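Local coordinates for CLIP-associating protein (PDB 4G3A) that tracks microtubule plus ends and promotes the stabilisation of dynamic microtubules during mitotic spindle formation, seen here as its N-terminal TOG-like domain, at residues A[28-32]-A[68-72]; A[107-111]-A[147-151]; A[125-130]-A[163-169]; A[170-175]-A[207-213]. All coordinates share one frame; numbering follows the deposited sequence.

Contact 1. Residues A[28-32]-A[68-72]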
loop_
_atom_site.group_PDB
_atom_site.type_symbol
_atom_site.label_atom_id
_atom_site.label_comp_id
_atom_site.label_asym_id
_atom_site.label_seq_id
_atom_site.Cartn_x
_atom_site.Cartn_y
_atom_site.Cartn_z
ATOM N N ALA A 28 21.309 -3.525 5.906
ATOM C CA ALA A 28 19.898 -3.160 5.784
ATOM C C ALA A 28 19.338 -2.675 7.117
ATOM O O ALA A 28 18.687 -1.635 7.181
ATOM C CB ALA A 28 19.083 -4.327 5.256
ATOM N N GLU A 29 19.606 -3.421 8.183
ATOM C CA GLU A 29 19.096 -3.058 9.498
ATOM C C GLU A 29 19.658 -1.712 9.941
ATOM O O GLU A 29 18.940 -0.876 10.485
ATOM C CB GLU A 29 19.430 -4.140 10.526
ATOM C CG GLU A 29 18.575 -4.080 11.786
ATOM C CD GLU A 29 19.115 -4.957 12.900
ATOM O OE1 GLU A 29 19.956 -5.836 12.613
ATOM O OE2 GLU A 29 18.700 -4.764 14.064
ATOM N N ASP A 30 20.947 -1.500 9.699
ATOM C CA ASP A 30 21.596 -0.266 10.122
ATOM C C ASP A 30 21.138 0.934 9.308
ATOM O O ASP A 30 20.954 2.021 9.852
ATOM C CB ASP A 30 23.113 -0.407 10.053
ATOM C CG ASP A 30 23.648 -1.400 11.062
ATOM O OD1 ASP A 30 22.984 -1.594 12.106
ATOM O OD2 ASP A 30 24.728 -1.982 10.811
ATOM N N LEU A 31 20.957 0.732 8.006
ATOM C CA LEU A 31 20.419 1.776 7.137
ATOM C C LEU A 31 19.096 2.291 7.706
ATOM O O LEU A 31 18.917 3.495 7.901
ATOM C CB LEU A 31 20.222 1.245 5.711
ATOM C CG LEU A 31 20.128 2.227 4.530
ATOM C CD1 LEU A 31 19.535 1.557 3.302
ATOM C CD2 LEU A 31 19.295 3.397 4.887
ATOM N N VAL A 32 18.171 1.377 7.978
ATOM C CA VAL A 32 16.886 1.766 8.557
ATOM C C VAL A 32 17.070 2.514 9.888
ATOM O O VAL A 32 16.489 3.578 10.103
ATOM C CB VAL A 32 15.954 0.553 8.747
ATOM C CG1 VAL A 32 14.689 0.976 9.470
ATOM C CG2 VAL A 32 15.617 -0.071 7.401
ATOM N N LYS A 68 13.271 -4.628 4.766
ATOM C CA LYS A 68 14.064 -3.507 5.254
ATOM C C LYS A 68 14.135 -2.394 4.222
ATOM O O LYS A 68 14.103 -1.222 4.579
ATOM C CB LYS A 68 15.469 -3.965 5.653
ATOM C CG LYS A 68 15.507 -4.918 6.835
ATOM C CD LYS A 68 15.725 -4.190 8.151
ATOM C CE LYS A 68 14.469 -4.193 8.999
ATOM N NZ LYS A 68 13.787 -5.525 8.976
ATOM N N SER A 69 14.229 -2.758 2.944
ATOM C CA SER A 69 14.174 -1.759 1.885
ATOM C C SER A 69 12.846 -0.982 1.907
ATOM O O SER A 69 12.832 0.232 1.703
ATOM C CB SER A 69 14.401 -2.398 0.518
ATOM O OG SER A 69 13.268 -3.139 0.110
ATOM N N LEU A 70 11.740 -1.681 2.159
ATOM C CA LEU A 70 10.430 -1.028 2.313
ATOM C C LEU A 70 10.452 -0.057 3.496
ATOM O O LEU A 70 10.035 1.092 3.388
ATOM C CB LEU A 70 9.327 -2.066 2.527
ATOM C CG LEU A 70 8.967 -2.970 1.347
ATOM C CD1 LEU A 70 8.127 -4.143 1.811
ATOM C CD2 LEU A 70 8.238 -2.177 0.267
ATOM N N GLU A 71 10.957 -0.531 4.627
ATOM C CA GLU A 71 11.157 0.323 5.788
ATOM C C GLU A 71 12.093 1.490 5.467
ATOM O O GLU A 71 11.883 2.611 5.937
ATOM C CB GLU A 71 11.703 -0.505 6.954
ATOM C CG GLU A 71 10.696 -1.527 7.489
ATOM C CD GLU A 71 11.266 -2.411 8.593
ATOM O OE1 GLU A 71 11.128 -3.645 8.488
ATOM O OE2 GLU A 71 11.851 -1.880 9.559
ATOM N N ALA A 72 13.114 1.232 4.654
ATOM C CA ALA A 72 14.053 2.282 4.282
ATOM C C ALA A 72 13.333 3.316 3.440
ATOM O O ALA A 72 13.516 4.519 3.633
ATOM C CB ALA A 72 15.239 1.710 3.523
#

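Contact 2. Residues A[107-111]-A[147-151]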
loop_
_atom_site.group_PDB
_atom_site.type_symbol
_atom_site.label_atom_id
_atom_site.label_comp_id
_atom_site.label_asym_id
_atom_site.label_seq_id
_atom_site.Cartn_x
_atom_site.Cartn_y
_atom_site.Cartn_z
ATOM N N ARG A 107 4.018 -7.810 3.906
ATOM C CA ARG A 107 2.805 -7.118 3.465
ATOM C C ARG A 107 2.553 -5.890 4.337
ATOM O O ARG A 107 2.153 -4.833 3.848
ATOM C CB ARG A 107 1.599 -8.056 3.518
ATOM C CG ARG A 107 1.755 -9.303 2.662
ATOM C CD ARG A 107 0.424 -10.015 2.484
ATOM N NE ARG A 107 -0.136 -10.427 3.766
ATOM C CZ ARG A 107 0.162 -11.571 4.373
ATOM N NH1 ARG A 107 1.014 -12.416 3.812
ATOM N NH2 ARG A 107 -0.388 -11.869 5.541
ATOM N N GLU A 108 2.792 -6.036 5.635
ATOM C CA GLU A 108 2.581 -4.946 6.585
ATOM C C GLU A 108 3.416 -3.734 6.217
ATOM O O GLU A 108 2.901 -2.622 6.084
ATOM C CB GLU A 108 2.954 -5.390 7.997
ATOM C CG GLU A 108 1.877 -6.157 8.727
ATOM C CD GLU A 108 2.417 -6.875 9.953
ATOM O OE1 GLU A 108 3.544 -6.546 10.390
ATOM O OE2 GLU A 108 1.715 -7.771 10.474
ATOM N N LYS A 109 4.714 -3.957 6.053
ATOM C CA LYS A 109 5.624 -2.855 5.764
ATOM C C LYS A 109 5.315 -2.246 4.403
ATOM O O LYS A 109 5.487 -1.047 4.201
ATOM C CB LYS A 109 7.085 -3.299 5.862
ATOM C CG LYS A 109 7.470 -3.849 7.238
ATOM C CD LYS A 109 7.187 -2.838 8.341
ATOM C CE LYS A 109 7.544 -3.395 9.720
ATOM N NZ LYS A 109 7.162 -2.454 10.797
ATOM N N ALA A 110 4.837 -3.071 3.476
ATOM C CA ALA A 110 4.397 -2.565 2.182
ATOM C C ALA A 110 3.164 -1.667 2.347
ATOM O O ALA A 110 3.109 -0.559 1.808
ATOM C CB ALA A 110 4.102 -3.720 1.235
ATOM N N GLN A 111 2.181 -2.134 3.111
ATOM C CA GLN A 111 0.981 -1.328 3.339
ATOM C C GLN A 111 1.390 -0.033 4.046
ATOM O O GLN A 111 0.893 1.053 3.750
ATOM C CB GLN A 111 -0.030 -2.105 4.188
ATOM C CG GLN A 111 -0.828 -3.183 3.431
ATOM C CD GLN A 111 -1.991 -2.608 2.643
ATOM O OE1 GLN A 111 -2.034 -1.406 2.354
ATOM N NE2 GLN A 111 -2.942 -3.466 2.278
ATOM N N GLU A 147 -5.434 -7.300 -0.366
ATOM C CA GLU A 147 -4.705 -6.259 0.349
ATOM C C GLU A 147 -5.105 -4.876 -0.159
ATOM O O GLU A 147 -5.295 -3.947 0.631
ATOM C CB GLU A 147 -3.185 -6.469 0.229
ATOM C CG GLU A 147 -2.636 -7.614 1.071
ATOM C CD GLU A 147 -2.671 -7.312 2.559
ATOM O OE1 GLU A 147 -2.703 -6.114 2.930
ATOM O OE2 GLU A 147 -2.661 -8.271 3.356
ATOM N N PHE A 148 -5.240 -4.746 -1.475
ATOM C CA PHE A 148 -5.606 -3.465 -2.047
ATOM C C PHE A 148 -6.963 -2.976 -1.546
ATOM O O PHE A 148 -7.116 -1.788 -1.247
ATOM C CB PHE A 148 -5.556 -3.470 -3.579
ATOM C CG PHE A 148 -6.100 -2.206 -4.189
ATOM C CD1 PHE A 148 -5.562 -0.973 -3.838
ATOM C CD2 PHE A 148 -7.180 -2.247 -5.073
ATOM C CE1 PHE A 148 -6.074 0.194 -4.366
ATOM C CE2 PHE A 148 -7.695 -1.074 -5.615
ATOM C CZ PHE A 148 -7.138 0.140 -5.263
ATOM N N LEU A 149 -7.938 -3.881 -1.439
ATOM C CA LEU A 149 -9.234 -3.506 -0.866
ATOM C C LEU A 149 -9.018 -2.940 0.534
ATOM O O LEU A 149 -9.644 -1.954 0.908
ATOM C CB LEU A 149 -10.209 -4.690 -0.853
ATOM C CG LEU A 149 -10.685 -5.128 -2.247
ATOM C CD1 LEU A 149 -11.419 -6.461 -2.203
ATOM C CD2 LEU A 149 -11.546 -4.054 -2.921
ATOM N N GLN A 150 -8.104 -3.542 1.288
ATOM C CA GLN A 150 -7.819 -3.070 2.637
ATOM C C GLN A 150 -7.141 -1.700 2.611
ATOM O O GLN A 150 -7.376 -0.865 3.487
ATOM C CB GLN A 150 -6.971 -4.093 3.396
ATOM C CG GLN A 150 -6.699 -3.720 4.844
ATOM C CD GLN A 150 -7.943 -3.753 5.702
ATOM O OE1 GLN A 150 -8.247 -2.790 6.419
ATOM N NE2 GLN A 150 -8.680 -4.860 5.631
ATOM N N THR A 151 -6.303 -1.464 1.601
ATOM C CA THR A 151 -5.677 -0.157 1.445
ATOM C C THR A 151 -6.750 0.908 1.257
ATOM O O THR A 151 -6.652 2.008 1.804
ATOM C CB THR A 151 -4.733 -0.114 0.220
ATOM O OG1 THR A 151 -3.732 -1.135 0.340
ATOM C CG2 THR A 151 -4.072 1.253 0.107
HETATM O O HOH W 1 -1.751 -8.619 5.939
#

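Contact 3. Residues A[125-130]-A[163-169]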
loop_
_atom_site.group_PDB
_atom_site.type_symbol
_atom_site.label_atom_id
_atom_site.label_comp_id
_atom_site.label_asym_id
_atom_site.label_seq_id
_atom_site.Cartn_x
_atom_site.Cartn_y
_atom_site.Cartn_z
ATOM N N PRO A 125 -4.155 11.409 -1.543
ATOM C CA PRO A 125 -4.741 10.070 -1.385
ATOM C C PRO A 125 -5.483 9.597 -2.633
ATOM O O PRO A 125 -5.343 8.428 -3.010
ATOM C CB PRO A 125 -5.696 10.236 -0.199
ATOM C CG PRO A 125 -5.072 11.351 0.622
ATOM C CD PRO A 125 -4.476 12.299 -0.408
ATOM N N GLN A 126 -6.241 10.473 -3.281
ATOM C CA GLN A 126 -6.972 10.035 -4.467
ATOM C C GLN A 126 -6.012 9.581 -5.559
ATOM O O GLN A 126 -6.257 8.575 -6.226
ATOM C CB GLN A 126 -7.901 11.125 -5.007
ATOM C CG GLN A 126 -8.831 10.616 -6.075
ATOM C CD GLN A 126 -10.074 9.959 -5.489
ATOM O OE1 GLN A 126 -10.783 10.565 -4.693
ATOM N NE2 GLN A 126 -10.344 8.722 -5.889
ATOM N N ALA A 127 -4.919 10.323 -5.735
ATOM C CA ALA A 127 -3.915 9.982 -6.743
ATOM C C ALA A 127 -3.315 8.594 -6.521
ATOM O O ALA A 127 -3.207 7.795 -7.457
ATOM C CB ALA A 127 -2.803 11.044 -6.784
ATOM N N LEU A 128 -2.913 8.309 -5.286
ATOM C CA LEU A 128 -2.331 7.006 -4.973
ATOM C C LEU A 128 -3.321 5.858 -5.116
ATOM O O LEU A 128 -3.002 4.819 -5.685
ATOM C CB LEU A 128 -1.751 6.968 -3.563
ATOM C CG LEU A 128 -1.078 5.619 -3.253
ATOM C CD1 LEU A 128 0.014 5.298 -4.281
ATOM C CD2 LEU A 128 -0.500 5.567 -1.836
ATOM N N ILE A 129 -4.518 6.017 -4.567
ATOM C CA ILE A 129 -5.468 4.906 -4.645
ATOM C C ILE A 129 -5.828 4.610 -6.111
ATOM O O ILE A 129 -5.871 3.447 -6.523
ATOM C CB ILE A 129 -6.734 5.142 -3.780
ATOM C CG1 ILE A 129 -6.353 5.383 -2.319
ATOM C CG2 ILE A 129 -7.698 3.965 -3.910
ATOM C CD1 ILE A 129 -5.531 4.277 -1.693
ATOM N N ASP A 130 -6.074 5.660 -6.896
ATOM C CA ASP A 130 -6.363 5.492 -8.326
ATOM C C ASP A 130 -5.221 4.763 -9.031
ATOM O O ASP A 130 -5.440 3.863 -9.835
ATOM C CB ASP A 130 -6.577 6.842 -9.021
ATOM C CG ASP A 130 -7.899 7.507 -8.662
ATOM O OD1 ASP A 130 -8.610 7.034 -7.754
ATOM O OD2 ASP A 130 -8.216 8.532 -9.303
ATOM N N GLN A 163 -11.177 13.786 1.032
ATOM C CA GLN A 163 -10.031 13.593 0.160
ATOM C C GLN A 163 -10.145 12.338 -0.687
ATOM O O GLN A 163 -9.345 12.130 -1.602
ATOM C CB GLN A 163 -8.734 13.533 0.969
ATOM C CG GLN A 163 -8.204 14.882 1.416
ATOM C CD GLN A 163 -6.796 14.775 1.977
ATOM O OE1 GLN A 163 -6.611 14.548 3.174
ATOM N NE2 GLN A 163 -5.798 14.920 1.110
ATOM N N LEU A 164 -11.110 11.484 -0.373
ATOM C CA LEU A 164 -11.258 10.256 -1.128
ATOM C C LEU A 164 -12.703 10.057 -1.550
ATOM O O LEU A 164 -13.579 9.859 -0.710
ATOM C CB LEU A 164 -10.771 9.051 -0.326
ATOM C CG LEU A 164 -10.281 7.899 -1.207
ATOM C CD1 LEU A 164 -8.970 8.291 -1.879
ATOM C CD2 LEU A 164 -10.121 6.609 -0.413
ATOM N N SER A 165 -12.933 10.118 -2.857
ATOM C CA SER A 165 -14.242 9.850 -3.426
ATOM C C SER A 165 -14.259 8.432 -3.966
ATOM O O SER A 165 -13.512 8.112 -4.899
ATOM C CB SER A 165 -14.527 10.834 -4.558
ATOM O OG SER A 165 -15.641 10.409 -5.329
ATOM N N VAL A 166 -15.095 7.580 -3.380
ATOM C CA VAL A 166 -15.109 6.167 -3.737
ATOM C C VAL A 166 -16.251 5.796 -4.676
ATOM O O VAL A 166 -16.422 4.628 -5.007
ATOM C CB VAL A 166 -15.175 5.265 -2.493
ATOM C CG1 VAL A 166 -13.848 5.294 -1.750
ATOM C CG2 VAL A 166 -16.314 5.695 -1.588
ATOM N N ARG A 167 -17.030 6.781 -5.111
ATOM C CA ARG A 167 -18.163 6.488 -5.989
ATOM C C ARG A 167 -17.728 5.662 -7.207
ATOM O O ARG A 167 -18.351 4.656 -7.538
ATOM C CB ARG A 167 -18.855 7.771 -6.451
ATOM C CG ARG A 167 -19.534 7.623 -7.805
ATOM C CD ARG A 167 -20.381 8.830 -8.163
ATOM N NE ARG A 167 -21.707 8.771 -7.549
ATOM C CZ ARG A 167 -22.712 8.037 -8.016
ATOM N NH1 ARG A 167 -22.541 7.288 -9.098
ATOM N NH2 ARG A 167 -23.886 8.045 -7.401
ATOM N N VAL A 168 -16.647 6.093 -7.860
ATOM C CA VAL A 168 -16.150 5.426 -9.061
ATOM C C VAL A 168 -15.540 4.056 -8.735
ATOM O O VAL A 168 -15.357 3.221 -9.619
ATOM C CB VAL A 168 -15.140 6.324 -9.819
ATOM C CG1 VAL A 168 -13.760 6.232 -9.196
ATOM C CG2 VAL A 168 -15.108 5.974 -11.294
ATOM N N TYR A 169 -15.267 3.814 -7.458
ATOM C CA TYR A 169 -14.785 2.502 -7.006
ATOM C C TYR A 169 -15.851 1.419 -6.797
ATOM O O TYR A 169 -15.536 0.219 -6.730
ATOM C CB TYR A 169 -13.999 2.666 -5.723
ATOM C CG TYR A 169 -12.635 3.223 -5.974
ATOM C CD1 TYR A 169 -11.552 2.384 -6.126
ATOM C CD2 TYR A 169 -12.431 4.589 -6.082
ATOM C CE1 TYR A 169 -10.304 2.884 -6.362
ATOM C CE2 TYR A 169 -11.175 5.103 -6.316
ATOM C CZ TYR A 169 -10.116 4.245 -6.462
ATOM O OH TYR A 169 -8.850 4.742 -6.704
HETATM O O HOH W 2 -7.059 13.250 -2.623
#

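Contact 4. Residues A[170-175]-A[207-213]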
loop_
_atom_site.group_PDB
_atom_site.type_symbol
_atom_site.label_atom_id
_atom_site.label_comp_id
_atom_site.label_asym_id
_atom_site.label_seq_id
_atom_site.Cartn_x
_atom_site.Cartn_y
_atom_site.Cartn_z
ATOM N N ILE A 170 -17.109 1.824 -6.696
ATOM C CA ILE A 170 -18.144 0.828 -6.423
ATOM C C ILE A 170 -18.203 -0.280 -7.480
ATOM O O ILE A 170 -18.249 -1.459 -7.131
ATOM C CB ILE A 170 -19.523 1.453 -6.176
ATOM C CG1 ILE A 170 -19.397 2.555 -5.122
ATOM C CG2 ILE A 170 -20.508 0.381 -5.713
ATOM C CD1 ILE A 170 -18.678 2.088 -3.873
ATOM N N PRO A 171 -18.167 0.083 -8.777
ATOM C CA PRO A 171 -18.287 -1.037 -9.724
ATOM C C PRO A 171 -17.084 -2.005 -9.700
ATOM O O PRO A 171 -17.304 -3.217 -9.670
ATOM C CB PRO A 171 -18.477 -0.342 -11.083
ATOM C CG PRO A 171 -19.020 1.012 -10.740
ATOM C CD PRO A 171 -18.351 1.389 -9.435
ATOM N N PRO A 172 -15.832 -1.498 -9.692
ATOM C CA PRO A 172 -14.767 -2.499 -9.565
ATOM C C PRO A 172 -14.798 -3.299 -8.260
ATOM O O PRO A 172 -14.494 -4.490 -8.299
ATOM C CB PRO A 172 -13.474 -1.673 -9.663
ATOM C CG PRO A 172 -13.885 -0.254 -9.564
ATOM C CD PRO A 172 -15.300 -0.166 -10.017
ATOM N N VAL A 173 -15.135 -2.679 -7.129
ATOM C CA VAL A 173 -15.247 -3.457 -5.896
ATOM C C VAL A 173 -16.371 -4.501 -6.037
ATOM O O VAL A 173 -16.238 -5.653 -5.614
ATOM C CB VAL A 173 -15.512 -2.556 -4.675
ATOM C CG1 VAL A 173 -15.895 -3.406 -3.452
ATOM C CG2 VAL A 173 -14.292 -1.688 -4.392
ATOM N N CYS A 174 -17.478 -4.105 -6.643
ATOM C CA CYS A 174 -18.571 -5.054 -6.852
ATOM C C CYS A 174 -18.136 -6.222 -7.745
ATOM O O CYS A 174 -18.520 -7.358 -7.505
ATOM C CB CYS A 174 -19.806 -4.354 -7.406
ATOM S SG CYS A 174 -20.719 -3.380 -6.163
ATOM N N ALA A 175 -17.317 -5.943 -8.760
ATOM C CA ALA A 175 -16.778 -7.006 -9.604
ATOM C C ALA A 175 -16.033 -8.049 -8.781
ATOM O O ALA A 175 -16.062 -9.233 -9.104
ATOM C CB ALA A 175 -15.861 -6.430 -10.686
ATOM N N LEU A 207 -26.056 0.420 -5.412
ATOM C CA LEU A 207 -25.799 -0.995 -5.619
ATOM C C LEU A 207 -26.972 -1.630 -6.343
ATOM O O LEU A 207 -26.804 -2.583 -7.096
ATOM C CB LEU A 207 -25.522 -1.709 -4.296
ATOM C CG LEU A 207 -24.328 -1.192 -3.496
ATOM C CD1 LEU A 207 -24.391 -1.725 -2.064
ATOM C CD2 LEU A 207 -22.997 -1.563 -4.173
ATOM N N ARG A 208 -28.168 -1.103 -6.130
ATOM C CA ARG A 208 -29.326 -1.734 -6.743
ATOM C C ARG A 208 -29.298 -1.594 -8.269
ATOM O O ARG A 208 -29.848 -2.432 -8.981
ATOM C CB ARG A 208 -30.624 -1.177 -6.163
ATOM C CG ARG A 208 -31.803 -2.110 -6.360
ATOM C CD ARG A 208 -33.064 -1.472 -5.860
ATOM N NE ARG A 208 -34.248 -2.238 -6.231
ATOM C CZ ARG A 208 -34.975 -2.953 -5.377
ATOM N NH1 ARG A 208 -34.631 -3.009 -4.094
ATOM N NH2 ARG A 208 -36.047 -3.606 -5.806
ATOM N N ARG A 209 -28.646 -0.540 -8.759
ATOM C CA ARG A 209 -28.462 -0.329 -10.199
ATOM C C ARG A 209 -27.311 -1.184 -10.749
ATOM O O ARG A 209 -27.153 -1.339 -11.958
ATOM C CB ARG A 209 -28.180 1.150 -10.490
ATOM C CG ARG A 209 -26.734 1.547 -10.207
ATOM C CD ARG A 209 -26.447 3.036 -10.416
ATOM N NE ARG A 209 -26.323 3.399 -11.827
ATOM C CZ ARG A 209 -25.350 2.980 -12.633
ATOM N NH1 ARG A 209 -24.407 2.163 -12.181
ATOM N NH2 ARG A 209 -25.324 3.373 -13.899
HETATM N N MSE A 210 -26.506 -1.730 -9.850
HETATM C CA MSE A 210 -25.373 -2.556 -10.230
HETATM C C MSE A 210 -25.896 -3.914 -10.679
HETATM O O MSE A 210 -25.981 -4.841 -9.878
HETATM C CB MSE A 210 -24.441 -2.738 -9.027
HETATM C CG MSE A 210 -22.966 -2.604 -9.319
HETATM SE SE MSE A 210 -22.447 -0.788 -9.772
HETATM C CE MSE A 210 -22.855 0.091 -8.120
ATOM N N ASP A 211 -26.248 -4.037 -11.957
ATOM C CA ASP A 211 -26.774 -5.301 -12.475
ATOM C C ASP A 211 -25.753 -6.432 -12.333
ATOM O O ASP A 211 -26.089 -7.609 -12.451
ATOM C CB ASP A 211 -27.253 -5.155 -13.923
ATOM C CG ASP A 211 -26.184 -4.609 -14.847
ATOM O OD1 ASP A 211 -25.078 -4.276 -14.370
ATOM O OD2 ASP A 211 -26.459 -4.511 -16.059
ATOM N N ASP A 212 -24.507 -6.055 -12.078
ATOM C CA ASP A 212 -23.491 -6.992 -11.633
ATOM C C ASP A 212 -23.962 -7.758 -10.392
ATOM O O ASP A 212 -24.188 -8.972 -10.452
ATOM C CB ASP A 212 -22.208 -6.220 -11.294
ATOM C CG ASP A 212 -21.004 -7.128 -11.061
ATOM O OD1 ASP A 212 -20.177 -7.275 -11.991
ATOM O OD2 ASP A 212 -20.873 -7.674 -9.943
ATOM N N VAL A 213 -24.146 -7.027 -9.289
ATOM C CA VAL A 213 -24.488 -7.578 -7.971
ATOM C C VAL A 213 -25.778 -8.405 -7.950
ATOM O O VAL A 213 -26.879 -7.867 -8.112
ATOM C CB VAL A 213 -24.640 -6.453 -6.932
ATOM C CG1 VAL A 213 -25.003 -7.021 -5.574
ATOM C CG2 VAL A 213 -23.366 -5.620 -6.852
HETATM O O HOH W 3 -19.004 -4.093 -11.639
#

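Contact 1. Residues A[28-32]-A[68-72]
Val32 and Ala28 meet Lys68, Glu71 and Ala72 where helix 21-36 packs beside helix 63-80 in the HEAT-repeat array of this TOG-like domain. The two short segments run nearly parallel, 17° apart, with their axes 9.1 Å from each other. Small residues permit this closeness. Ala28 CB rests on Lys68 CB at 3.7 Å, and Ala72 CB takes Leu31 CD1 and Val32 CG2. Val32 and Lys68 share most of the contact. Val32 CG1 lies anti to the backbone N (chi1 175°), which directs CG2 at the backbone of helix 63-80, while CG1 faces Glu71. An alanine in place of Val32 would probably open a gap over the Lys68 to Ala72 turn and leave the Glu71 CB without its apolar neighbour. Trp57 and Leu54 of helix 47-58 touch Ala28 and Leu31. The other side is looser and more polar. Glu29 is exposed there and poorly ordered. The bent chain of Lys68 lays CD 3.8 Å from Glu29 CA, then turns back to its own helix. Lys68 NZ forms a salt bridge with Glu71 OE1 at 3.3 Å, with a weak hydrogen bond in it. At the packed centre, Val32 CG2 sits 3.4 Å from Lys68 O.

Contact 2. Residues A[107-111]-A[147-151]
Gln111 reaches from helix 104-119 to Glu147 and Thr151 on helix 142-159. From CB the chain bends at chi2 (-80°). Gln111 CG passes 3.5 Å from Glu147 OE1, and CD comes near Thr151 OG1. The amide then splits its work. Gln111 OE1 accepts a 2.6 Å bond from Thr151 OG1, which lies tilted from the carbonyl plane. NE2 donates twice, with both acceptors in its amide plane. One bond is nearly straight and runs 2.7 Å from Gln111 NE2 to Glu147 OE1, on the anti lone pair of that oxygen. The other goes from Gln111 NE2 to Glu147 O at 2.9 Å, from above the carbonyl plane; this oxygen also takes the helical bond from Thr151 N. Three bonds therefore fix the rotation of a buried amide. The helices belong to the HEAT-repeat stack of the TOG-like domain, and here their segment axes stand 11.6 Å apart, so polar side chains span the interval. A leucine in place of Gln111 would probably leave Glu147 OE1 and Thr151 OG1 without these partners, and Glu147 O with only its bond from Thr151 N. Glu147 OE2 turns to Arg107 NE, at the guanidinium edge, in a 3.3 Å salt bridge whose hydrogen bond is weak. Water 1 links the same two atoms. Arg107 NH1 bonds Asp101 O, before helix 104-119. Leu99 packs against Gln111 and Glu147.

Contact 3. Residues A[125-130]-A[163-169]
Gln126 and Asp130, one turn apart on helix 125-136, take hold of Ser165 and Tyr169 in the segment that leads to helix 170-175. Ser165 N donates to Gln126 OE1 at 2.9 Å, in the carbonyl plane and on a lone pair, with an N-H...O angle of 172°. The same amide returns a weak bond from NE2 to Ser165 O. Tyr169 OH donates to Asp130 OD1 at 2.5 Å, from the anti side of the carboxylate. Beside these polar bonds, Leu164 CD1 lies 3.9 Å from Ile129 CG1, and Ile129 CG2 comes within 3.5 Å of Tyr169 CZ. Pro125 CD meets Gln163 NE2.

The next layer sets these groups in place. Gln126 NE2 bonds Asp130 OD1 at 3.1 Å, so this oxygen receives two donors, one on its syn side and one on its anti side. The pairing holds the Gln126 amide facing Ser165. With CG anti to the backbone N (chi1 -170°) and a bend at chi2, Gln126 swings its end across to the loop. Water 2 joins Gln126 N to Gln163 O. Further out, Ile129 packs on Thr151, Ile152 and Ala155 of helix 142-159, and Tyr169 touches Phe137. The arrangement ties the start of helix 125-136 to the opening residues of HEAT repeat 3, within the stacked helices of a TOG-like domain.

Contact 4. Residues A[170-175]-A[207-213]
Cys174, Ile170 and Pro171 of helix 170-175 face Leu207, Met210 and Val213, which come from helix 203-208 and the turn after it. Apolar contacts carry most of the joint. Cys174 SG touches two methyl groups, Leu207 CD2 and Val213 CG2, each 3.5 Å away. The first torsion of Cys174 (chi1 -75°) turns SG to this pair. Leu207 CD2 also reaches Ile170 CG2, so one branch serves both residues. Leu192 of helix 182-199 backs Cys174, and Ile195 of the same helix backs Ile170.

Met210, a selenomethionine here, supplies the second apolar group. Its chain bends at chi2 and chi3 and lies along the helix surface. Met210 CG is 4.0 Å from Cys174 SG, and Met210 SE is 4.0 Å from Pro171 CG. Met210 CE then ends on Ile170 CG2 at 3.4 Å, a tight carbon pair.

The polar part is slighter and lies among exposed residues. Water 3 donates to Pro171 O at 2.7 Å and more weakly to Asp212 OD1. Asp212 OD2 approaches Cys174 O, but both are acceptors and they make no bond.

The backbone gives the turn its shape. Met210 N bonds Leu207 O, and Met210 is the centre of an inverse gamma turn. This redirects the chain after helix 203-208, so that Met210, Asp212 and Val213 all come up to helix 170-175. Leu207 meanwhile touches Leu218 and Phe225 of helix 215-229. The contact lies toward the C-terminal end of the HEAT-repeat stack, joining HEAT repeat 3 to the closing helices of the TOG-like domain.

Overall arrangement
The four contacts follow the long axis of an all-helical HEAT-repeat stack, with contact 1 towards the N-terminal end and contact 4 towards the C-terminal end, their centres 41 Å apart. Contact 2 lies near the middle, its centre about 5 Å from the centre of the chain. It touches each of the other three, by separate residues: Leu70 and Glu71 of contact 1 pack on Ala110 and Lys109 of contact 2, Thr151 and Phe148 on Ile129 of contact 3, and Leu149 on Val173 of contact 4. Contacts 2 and 3 alternate along the chain and have centres 16 Å apart. Contacts 3 and 4 adjoin in sequence at Tyr169 and Ile170.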